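Endoglucanase (Bacillus akibai, PDB 1UWW) hydrolyses internal beta-1,4-glucosidic linkages of cellulose and related glucans, this chain being its family 28 carbohydrate-binding module, specific for non-crystalline cellulose. Local coordinates at residues T90-L95 with V183-F188; P97-E102 with E174-G179; V9-G14 with A41-E46. All blocks are in the same frame, centred on the assembly; numbering follows the deposited sequence. Where two conformers were deposited one is given.

Contact 1: residues T90-L95 with V183-F188; sequences TFDFYL and VDNVRF. With CA (calcium ion), chain E; CA (calcium ion), chain C.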
loop_
_atom_site.group_PDB
_atom_site.type_symbol
_atom_site.label_atom_id
_atom_site.label_comp_id
_atom_site.label_asym_id
_atom_site.label_seq_id
_atom_site.Cartn_x
_atom_site.Cartn_y
_atom_site.Cartn_z
ATOM N N THR A 90 6.946 -4.010 -14.080
ATOM C CA THR A 90 6.679 -5.428 -13.851
ATOM C C THR A 90 7.941 -6.195 -13.516
ATOM O O THR A 90 9.037 -5.844 -13.921
ATOM C CB THR A 90 6.021 -6.064 -15.079
ATOM O OG1 THR A 90 6.924 -6.073 -16.193
ATOM C CG2 THR A 90 4.810 -5.251 -15.526
ATOM N N PHE A 91 7.769 -7.241 -12.734
ATOM C CA PHE A 91 8.801 -8.230 -12.529
ATOM C C PHE A 91 8.170 -9.561 -12.127
ATOM O O PHE A 91 7.058 -9.606 -11.619
ATOM C CB PHE A 91 9.891 -7.790 -11.509
ATOM C CG PHE A 91 9.400 -7.415 -10.130
ATOM C CD1 PHE A 91 8.943 -6.120 -9.863
ATOM C CD2 PHE A 91 9.508 -8.312 -9.076
ATOM C CE1 PHE A 91 8.566 -5.752 -8.561
ATOM C CE2 PHE A 91 9.139 -7.949 -7.798
ATOM C CZ PHE A 91 8.647 -6.673 -7.565
ATOM N N ASP A 92 8.917 -10.628 -12.388
ATOM C CA ASP A 92 8.588 -11.943 -11.830
ATOM C C ASP A 92 9.148 -12.040 -10.422
ATOM O O ASP A 92 10.308 -11.731 -10.191
ATOM C CB ASP A 92 9.177 -13.061 -12.701
ATOM C CG ASP A 92 8.583 -13.078 -14.061
ATOM O OD1 ASP A 92 7.344 -13.206 -14.205
ATOM O OD2 ASP A 92 9.304 -12.895 -15.072
ATOM N N PHE A 93 8.301 -12.411 -9.488
ATOM C CA PHE A 93 8.695 -12.549 -8.089
ATOM C C PHE A 93 8.378 -13.955 -7.669
ATOM O O PHE A 93 7.276 -14.429 -7.870
ATOM C CB PHE A 93 7.923 -11.580 -7.218
ATOM C CG PHE A 93 8.406 -11.528 -5.791
ATOM C CD1 PHE A 93 9.738 -11.342 -5.462
ATOM C CD2 PHE A 93 7.499 -11.676 -4.753
ATOM C CE1 PHE A 93 10.155 -11.310 -4.105
ATOM C CE2 PHE A 93 7.917 -11.624 -3.407
ATOM C CZ PHE A 93 9.223 -11.454 -3.087
ATOM N N TYR A 94 9.346 -14.642 -7.097
ATOM C CA TYR A 94 9.150 -16.017 -6.673
ATOM C C TYR A 94 9.506 -16.147 -5.207
ATOM O O TYR A 94 10.426 -15.492 -4.709
ATOM C CB TYR A 94 10.027 -16.989 -7.445
ATOM C CG TYR A 94 9.967 -16.879 -8.954
ATOM C CD1 TYR A 94 10.768 -15.991 -9.637
ATOM C CD2 TYR A 94 9.137 -17.690 -9.686
ATOM C CE1 TYR A 94 10.726 -15.905 -11.014
ATOM C CE2 TYR A 94 9.086 -17.616 -11.069
ATOM C CZ TYR A 94 9.896 -16.737 -11.700
ATOM O OH TYR A 94 9.897 -16.648 -13.089
ATOM N N LEU A 95 8.762 -16.992 -4.529
ATOM C CA LEU A 95 9.055 -17.347 -3.151
ATOM C C LEU A 95 9.202 -18.851 -3.043
ATOM O O LEU A 95 8.375 -19.608 -3.539
ATOM C CB LEU A 95 7.965 -16.861 -2.208
ATOM C CG LEU A 95 7.629 -15.374 -2.327
ATOM C CD1 LEU A 95 6.443 -15.193 -3.225
ATOM C CD2 LEU A 95 7.382 -14.741 -0.982
ATOM N N VAL A 183 13.830 -12.414 -7.823
ATOM C CA VAL A 183 13.295 -11.347 -8.684
ATOM C C VAL A 183 13.905 -11.487 -10.076
ATOM O O VAL A 183 15.115 -11.596 -10.224
ATOM C CB VAL A 183 13.696 -9.979 -8.077
ATOM C CG1 VAL A 183 13.463 -8.810 -9.039
ATOM C CG2 VAL A 183 12.995 -9.750 -6.740
ATOM N N ASP A 184 13.060 -11.443 -11.102
ATOM C CA ASP A 184 13.551 -11.537 -12.483
ATOM C C ASP A 184 12.775 -10.597 -13.411
ATOM O O ASP A 184 11.635 -10.250 -13.158
ATOM C CB ASP A 184 13.472 -12.977 -12.991
ATOM C CG ASP A 184 14.440 -13.287 -14.128
ATOM O OD1 ASP A 184 15.264 -12.442 -14.555
ATOM O OD2 ASP A 184 14.432 -14.464 -14.585
ATOM N N ASN A 185 13.423 -10.203 -14.497
ATOM C CA ASN A 185 12.761 -9.487 -15.596
ATOM C C ASN A 185 12.144 -8.157 -15.154
ATOM O O ASN A 185 11.008 -7.848 -15.482
ATOM C CB ASN A 185 11.747 -10.371 -16.320
ATOM C CG ASN A 185 12.356 -11.635 -16.813
ATOM O OD1 ASN A 185 13.372 -11.599 -17.507
ATOM N ND2 ASN A 185 11.780 -12.766 -16.434
ATOM N N VAL A 186 12.909 -7.370 -14.403
ATOM C CA VAL A 186 12.412 -6.072 -13.954
ATOM C C VAL A 186 12.418 -5.120 -15.135
ATOM O O VAL A 186 13.430 -4.940 -15.762
ATOM C CB VAL A 186 13.238 -5.455 -12.786
ATOM C CG1 VAL A 186 12.510 -4.219 -12.237
ATOM C CG2 VAL A 186 13.529 -6.455 -11.693
ATOM N N ARG A 187 11.278 -4.523 -15.431
ATOM C CA ARG A 187 11.178 -3.582 -16.559
ATOM C C ARG A 187 9.992 -2.650 -16.458
ATOM O O ARG A 187 9.045 -2.917 -15.750
ATOM C CB ARG A 187 11.058 -4.353 -17.851
ATOM C CG ARG A 187 9.878 -5.243 -17.942
ATOM C CD ARG A 187 9.740 -5.847 -19.320
ATOM N NE ARG A 187 9.353 -4.806 -20.273
ATOM C CZ ARG A 187 9.429 -4.898 -21.604
ATOM N NH1 ARG A 187 9.884 -6.002 -22.185
ATOM N NH2 ARG A 187 9.035 -3.876 -22.361
ATOM N N PHE A 188 10.051 -1.550 -17.205
ATOM C CA PHE A 188 8.857 -0.796 -17.528
ATOM C C PHE A 188 8.150 -1.451 -18.711
ATOM O O PHE A 188 8.801 -1.968 -19.608
ATOM C CB PHE A 188 9.227 0.636 -17.954
ATOM C CG PHE A 188 9.669 1.545 -16.844
ATOM C CD1 PHE A 188 8.753 2.224 -16.069
ATOM C CD2 PHE A 188 10.995 1.764 -16.611
ATOM C CE1 PHE A 188 9.169 3.085 -15.072
ATOM C CE2 PHE A 188 11.404 2.619 -15.609
ATOM C CZ PHE A 188 10.486 3.265 -14.834
HETATM CA CA CA E . 6.510 -12.503 -16.210
HETATM CA CA CA C . 16.544 -14.150 -15.794
HETATM O O HOH W 1 8.569 -8.443 -16.356
HETATM O O HOH W 2 8.505 -12.629 -17.691
HETATM O O HOH W 3 12.602 -16.428 -13.643
HETATM O O HOH W 4 15.428 -13.412 -17.727
HETATM O O HOH W 5 6.199 -14.354 -16.434
HETATM O O HOH W 6 5.368 -12.814 -18.456
HETATM O O HOH W 7 6.888 -10.192 -15.417
#
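The ring of F93 meets V183 at its edge: CG2 of V183 lies near the ring plane, 3.8 Å from CD1. V183 turns its other methyl to F91, and CG1 comes obliquely to CD2 of that ring. F170 packs on the F93 ring, and H144 stacks on the Y94 ring. At the edge of the Y94 ring, CE1 is 4.5 Å from CB of D184.

Strands 90-95 and 183-188 are antiparallel neighbours in one sheet of the beta-sandwich. T90 pairs with R187 and D92 with D184, each through two backbone hydrogen bonds. The register slips by one between these pairs. N185 and V186, which lie at the slip, form a G1 beta bulge against another part of the chain, and N185 has its positive phi (60°).

T90, D92, D184 and R187 share one face, and the N185 amide reaches D92 from beside it. ND2 of N185 donates to OD2 of D92 at 2.8 Å, nearly straight, and the carboxylate and amide planes stand 87° apart. OD1 of D92 binds one calcium ion at 2.3 Å, with E146 as the other protein ligand. D184 chelates a second calcium ion with OD1 and OD2, both at 2.5 Å. V21, E23, S50 and N51 complete its protein ligands.

OD2 of D92 takes the N185 amide and a water that the first calcium ion binds. OD2 of D92 and OD2 of D184 are 5.4 Å apart. Each carboxylate has its own calcium ion, which would be expected to offset the repulsion between them and favour their ionised forms.

Contact 2: residues P97-E102 with E174-G179; sequences PVRATE and ESDFAG. With CA (calcium ion), chain D.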
loop_
_atom_site.group_PDB
_atom_site.type_symbol
_atom_site.label_atom_id
_atom_site.label_comp_id
_atom_site.label_asym_id
_atom_site.label_seq_id
_atom_site.Cartn_x
_atom_site.Cartn_y
_atom_site.Cartn_z
ATOM N N PRO A 97 9.303 -20.638 0.284
ATOM C CA PRO A 97 9.312 -20.568 1.748
ATOM C C PRO A 97 9.852 -21.839 2.380
ATOM O O PRO A 97 9.715 -22.936 1.841
ATOM C CB PRO A 97 7.838 -20.401 2.121
ATOM C CG PRO A 97 7.090 -20.933 0.965
ATOM C CD PRO A 97 7.939 -20.753 -0.259
ATOM N N VAL A 98 10.458 -21.647 3.534
ATOM C CA VAL A 98 10.567 -22.711 4.515
ATOM C C VAL A 98 9.450 -22.603 5.540
ATOM O O VAL A 98 9.033 -23.632 6.089
ATOM C CB VAL A 98 11.965 -22.757 5.194
ATOM C CG1 VAL A 98 12.011 -23.708 6.365
ATOM C CG2 VAL A 98 13.021 -22.964 4.130
ATOM N N ARG A 99 9.014 -21.385 5.885
ATOM C CA ARG A 99 7.823 -21.146 6.709
ATOM C C ARG A 99 6.997 -20.058 6.009
ATOM O O ARG A 99 7.527 -18.999 5.629
ATOM C CB ARG A 99 8.203 -20.659 8.119
ATOM C CG ARG A 99 7.011 -20.297 8.985
ATOM C CD ARG A 99 7.368 -20.043 10.425
ATOM N NE ARG A 99 8.382 -18.991 10.522
ATOM C CZ ARG A 99 9.491 -19.064 11.240
ATOM N NH1 ARG A 99 9.714 -20.110 12.013
ATOM N NH2 ARG A 99 10.381 -18.113 11.213
ATOM N N ALA A 100 5.702 -20.306 5.858
ATOM C CA ALA A 100 4.760 -19.268 5.443
ATOM C C ALA A 100 3.368 -19.772 5.732
ATOM O O ALA A 100 2.824 -20.562 4.954
ATOM C CB ALA A 100 4.933 -18.911 3.954
ATOM N N THR A 101 2.844 -19.413 6.892
ATOM C CA THR A 101 1.545 -19.938 7.344
ATOM C C THR A 101 0.520 -18.863 7.590
ATOM O O THR A 101 -0.659 -19.189 7.760
ATOM C CB THR A 101 1.665 -20.780 8.655
ATOM O OG1 THR A 101 1.965 -19.950 9.770
ATOM C CG2 THR A 101 2.815 -21.793 8.586
ATOM N N GLU A 102 0.919 -17.594 7.595
ATOM C CA GLU A 102 -0.018 -16.515 7.947
ATOM C C GLU A 102 0.495 -15.156 7.488
ATOM O O GLU A 102 1.665 -15.002 7.152
ATOM C CB GLU A 102 -0.269 -16.496 9.448
ATOM C CG GLU A 102 0.935 -16.195 10.291
ATOM C CD GLU A 102 0.641 -16.440 11.766
ATOM O OE1 GLU A 102 -0.496 -16.875 12.081
ATOM O OE2 GLU A 102 1.523 -16.190 12.602
ATOM N N GLU A 174 2.156 -8.782 9.302
ATOM C CA GLU A 174 1.829 -9.794 10.308
ATOM C C GLU A 174 2.146 -11.244 9.860
ATOM O O GLU A 174 1.402 -12.182 10.157
ATOM C CB GLU A 174 0.349 -9.677 10.738
ATOM C CG GLU A 174 0.002 -8.384 11.474
ATOM C CD GLU A 174 -1.495 -8.234 11.810
ATOM O OE1 GLU A 174 -2.314 -9.162 11.549
ATOM O OE2 GLU A 174 -1.870 -7.165 12.334
ATOM N N SER A 175 3.235 -11.422 9.116
ATOM C CA SER A 175 3.536 -12.739 8.531
ATOM C C SER A 175 4.618 -13.449 9.323
ATOM O O SER A 175 5.284 -12.851 10.155
ATOM C CB SER A 175 4.014 -12.625 7.088
ATOM O OG SER A 175 5.393 -12.332 7.039
ATOM N N ASP A 176 4.777 -14.739 9.034
ATOM C CA ASP A 176 5.874 -15.527 9.582
ATOM C C ASP A 176 6.797 -16.015 8.480
ATOM O O ASP A 176 7.523 -17.012 8.639
ATOM C CB ASP A 176 5.329 -16.663 10.445
ATOM C CG ASP A 176 4.506 -17.654 9.690
ATOM O OD1 ASP A 176 4.191 -17.489 8.482
ATOM O OD2 ASP A 176 4.098 -18.711 10.271
ATOM N N PHE A 177 6.809 -15.310 7.355
ATOM C CA PHE A 177 7.609 -15.744 6.234
ATOM C C PHE A 177 9.091 -15.908 6.583
ATOM O O PHE A 177 9.723 -15.026 7.169
ATOM C CB PHE A 177 7.507 -14.752 5.044
ATOM C CG PHE A 177 8.371 -15.181 3.890
ATOM C CD1 PHE A 177 7.945 -16.145 3.004
ATOM C CD2 PHE A 177 9.643 -14.694 3.747
ATOM C CE1 PHE A 177 8.764 -16.593 1.976
ATOM C CE2 PHE A 177 10.472 -15.147 2.724
ATOM C CZ PHE A 177 10.034 -16.077 1.847
ATOM N N ALA A 178 9.661 -17.050 6.161
ATOM C CA ALA A 178 11.097 -17.245 6.117
ATOM C C ALA A 178 11.407 -18.135 4.917
ATOM O O ALA A 178 10.700 -19.105 4.690
ATOM C CB ALA A 178 11.588 -17.924 7.404
ATOM N N GLY A 179 12.431 -17.788 4.163
ATOM C CA GLY A 179 12.801 -18.556 2.983
ATOM C C GLY A 179 13.550 -17.728 1.992
ATOM O O GLY A 179 14.095 -16.693 2.324
HETATM CA CA CA D . 10.074 -24.767 0.431
HETATM O O HOH W 8 10.386 -15.596 9.883
HETATM O O HOH W 9 3.326 -18.335 12.773
HETATM O O HOH W 10 2.855 -13.893 12.107
HETATM O O HOH W 11 8.106 -25.529 1.815
HETATM O O HOH W 12 8.088 -24.239 -0.801
HETATM O O HOH W 13 10.613 -26.577 -1.023
#
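D176 grips the turn of the other segment with both carboxylate oxygens. OD1 takes the backbone N-H of T101 on its syn lone pair, 2.8 Å away and almost straight at 176°. OD2 accepts from OG1 of T101 at 2.5 Å, on the syn side and 25° out of the carboxylate plane. A weak bond from E102 N also reaches OD1.

V98 and R99 form a classic beta bulge opposite A178, at one end of the beta-sandwich, between loops that join its two sheets. V98 N and R99 N both donate to O of A178, and A178 N returns a bond to O of R99. The R99 side chain crosses D176 and bends at chi3 (56°), which places NE beside the D176 backbone. NE then donates to O of D176 at 2.9 Å. The bond lies in the guanidinium plane and on a carbonyl lone pair. A water links NH2 of R99 to O of F177.

Water also joins the two acids. OE2 of E102 and OD2 of D176 are 4.3 Å apart and accept from the same water, which should ease their repulsion. E102 packs on E132 of the second subunit.

Apolar contacts gather round the buried F177 ring. It is met obliquely by CB of P97 and CB of A100, and F57 meets it from strand 50-58. A100 also touches F130 and L133. G179 lies against P97, where a side chain would clash with the proline backbone. O of P97 binds a calcium ion at 2.3 Å, together with D96 and three waters.

Contact 3: residues V9-G14 with A41-E46; sequences VHDPKG and ALTIEE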
loop_
_atom_site.group_PDB
_atom_site.type_symbol
_atom_site.label_atom_id
_atom_site.label_comp_id
_atom_site.label_asym_id
_atom_site.label_seq_id
_atom_site.Cartn_x
_atom_site.Cartn_y
_atom_site.Cartn_z
ATOM N N VAL A 9 29.188 -11.115 1.481
ATOM C CA VAL A 9 29.639 -11.161 0.089
ATOM C C VAL A 9 28.474 -11.396 -0.898
ATOM O O VAL A 9 27.814 -12.436 -0.908
ATOM C CB VAL A 9 30.720 -12.245 -0.133
ATOM C CG1 VAL A 9 31.082 -12.359 -1.633
ATOM C CG2 VAL A 9 31.960 -11.950 0.731
ATOM N N HIS A 10 28.272 -10.409 -1.742
ATOM C CA HIS A 10 27.277 -10.500 -2.798
ATOM C C HIS A 10 27.922 -11.005 -4.061
ATOM O O HIS A 10 29.140 -10.963 -4.208
ATOM C CB HIS A 10 26.711 -9.127 -3.044
ATOM C CG HIS A 10 26.193 -8.479 -1.808
ATOM N ND1 HIS A 10 25.063 -8.923 -1.153
ATOM C CD2 HIS A 10 26.674 -7.450 -1.070
ATOM C CE1 HIS A 10 24.836 -8.154 -0.104
ATOM N NE2 HIS A 10 25.808 -7.263 -0.024
ATOM N N ASP A 11 27.114 -11.474 -4.996
ATOM C CA ASP A 11 27.573 -11.647 -6.364
ATOM C C ASP A 11 27.959 -10.273 -6.971
ATOM O O ASP A 11 27.599 -9.215 -6.445
ATOM C CB ASP A 11 26.495 -12.326 -7.215
ATOM C CG ASP A 11 26.528 -13.837 -7.123
ATOM O OD1 ASP A 11 27.410 -14.429 -6.445
ATOM O OD2 ASP A 11 25.708 -14.565 -7.708
ATOM N N PRO A 12 28.713 -10.266 -8.071
ATOM C CA PRO A 12 29.182 -9.003 -8.656
ATOM C C PRO A 12 28.022 -8.031 -8.962
ATOM O O PRO A 12 26.981 -8.490 -9.454
ATOM C CB PRO A 12 29.889 -9.460 -9.935
ATOM C CG PRO A 12 30.309 -10.848 -9.656
ATOM C CD PRO A 12 29.194 -11.440 -8.838
ATOM N N LYS A 13 28.175 -6.752 -8.629
ATOM C CA LYS A 13 27.110 -5.766 -8.828
ATOM C C LYS A 13 26.816 -5.531 -10.304
ATOM O O LYS A 13 25.654 -5.418 -10.698
ATOM C CB LYS A 13 27.435 -4.439 -8.141
ATOM C CG LYS A 13 26.313 -3.411 -8.241
ATOM C CD LYS A 13 26.611 -2.192 -7.405
ATOM C CE LYS A 13 25.449 -1.229 -7.411
ATOM N NZ LYS A 13 25.578 -0.298 -6.266
ATOM N N GLY A 14 27.848 -5.469 -11.136
ATOM C CA GLY A 14 27.669 -5.205 -12.548
ATOM C C GLY A 14 27.229 -3.777 -12.809
ATOM O O GLY A 14 27.257 -2.913 -11.930
ATOM N N ALA A 41 23.270 -11.746 1.780
ATOM C CA ALA A 41 23.869 -11.950 0.465
ATOM C C ALA A 41 22.822 -11.930 -0.673
ATOM O O ALA A 41 21.832 -12.675 -0.648
ATOM C CB ALA A 41 24.610 -13.277 0.438
ATOM N N LEU A 42 23.090 -11.080 -1.653
ATOM C CA LEU A 42 22.321 -10.993 -2.894
ATOM C C LEU A 42 23.107 -11.750 -3.948
ATOM O O LEU A 42 24.222 -11.348 -4.309
ATOM C CB LEU A 42 22.173 -9.549 -3.347
ATOM C CG LEU A 42 21.135 -8.680 -2.676
ATOM C CD1 LEU A 42 21.379 -7.201 -2.957
ATOM C CD2 LEU A 42 19.748 -9.073 -3.144
ATOM N N THR A 43 22.553 -12.848 -4.418
ATOM C CA THR A 43 23.212 -13.694 -5.412
ATOM C C THR A 43 22.295 -13.978 -6.591
ATOM O O THR A 43 21.093 -13.690 -6.561
ATOM C CB THR A 43 23.691 -15.019 -4.793
ATOM O OG1 THR A 43 22.571 -15.742 -4.298
ATOM C CG2 THR A 43 24.642 -14.770 -3.607
ATOM N N ILE A 44 22.858 -14.526 -7.646
ATOM C CA ILE A 44 22.078 -14.900 -8.798
ATOM C C ILE A 44 21.800 -16.406 -8.724
ATOM O O ILE A 44 22.734 -17.212 -8.648
ATOM C CB ILE A 44 22.828 -14.534 -10.105
ATOM C CG1 ILE A 44 23.177 -13.030 -10.182
ATOM C CG2 ILE A 44 21.978 -14.961 -11.313
ATOM C CD1 ILE A 44 22.049 -12.092 -9.837
ATOM N N GLU A 45 20.530 -16.790 -8.731
ATOM C CA GLU A 45 20.108 -18.175 -8.545
ATOM C C GLU A 45 19.026 -18.538 -9.581
ATOM O O GLU A 45 18.263 -17.688 -10.039
ATOM C CB GLU A 45 19.585 -18.405 -7.124
ATOM C CG GLU A 45 20.518 -17.956 -6.006
ATOM C CD GLU A 45 21.773 -18.788 -5.877
ATOM O OE1 GLU A 45 21.833 -19.908 -6.465
ATOM O OE2 GLU A 45 22.698 -18.276 -5.194
ATOM N N GLU A 46 18.911 -19.819 -9.919
ATOM C CA GLU A 46 17.924 -20.295 -10.870
ATOM C C GLU A 46 16.521 -20.314 -10.267
ATOM O O GLU A 46 16.318 -20.784 -9.139
ATOM C CB GLU A 46 18.316 -21.685 -11.377
ATOM C CG GLU A 46 17.401 -22.228 -12.477
ATOM C CD GLU A 46 16.231 -23.059 -11.958
ATOM O OE1 GLU A 46 16.319 -23.608 -10.830
ATOM O OE2 GLU A 46 15.204 -23.196 -12.668
HETATM O O HOH W 14 25.339 -17.172 -7.926
#
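H10 and D11 run beside A41-T43 without forming a regular strand pair, and one backbone bond joins them, from D11 N to L42 O at 3.0 Å. The N-terminal arm of the module lies here against residues 41-44, which lead into and along the outermost strand of one sheet of the beta-sandwich.

The H10 ring comes edge-on to the backbone. Its ND1 accepts from L42 N at 3.0 Å, and the donor lies exactly in the ring plane. This is consistent with a neutral ring protonated on NE2. W32 meets the ring from outside the two segments, and R27 packs on H10 and L42.

The D11 carboxylate meets T43 and I44. Its OD2 accepts from I44 N at 2.9 Å, with the donor 38° out of the carboxylate plane. The carboxylate crosses T43 obliquely, and OD2 is 3.5 Å from CA of T43. In T43 itself, OG1 donates to OE2 of E45. R27 bonds to the backbone O of D11. A water donates to OD2 of D11 at 2.6 Å and to O of I44 at 2.7 Å.

In the fold
From the N terminus, contact 3 comes first. It ties the arm 9-14 to the edge strand 43-47 and closes a loop of 26 residues holding the short strand 30-32. That loop is complete before contact 1 opens at strand 88-97. Contact 1 spans most of the remaining chain, joining 88-97 to the last strand, 180-189, in the middle of the six-stranded sheet. Contact 2 falls within this span and closes a shorter loop at the end of the sandwich, between connections of the two sheets. Contacts 1 and 2 touch where CD2 of L95 packs on CE1 of F177, 3.8 Å apart. Contacts 1 and 3 share the six-stranded sheet without touching.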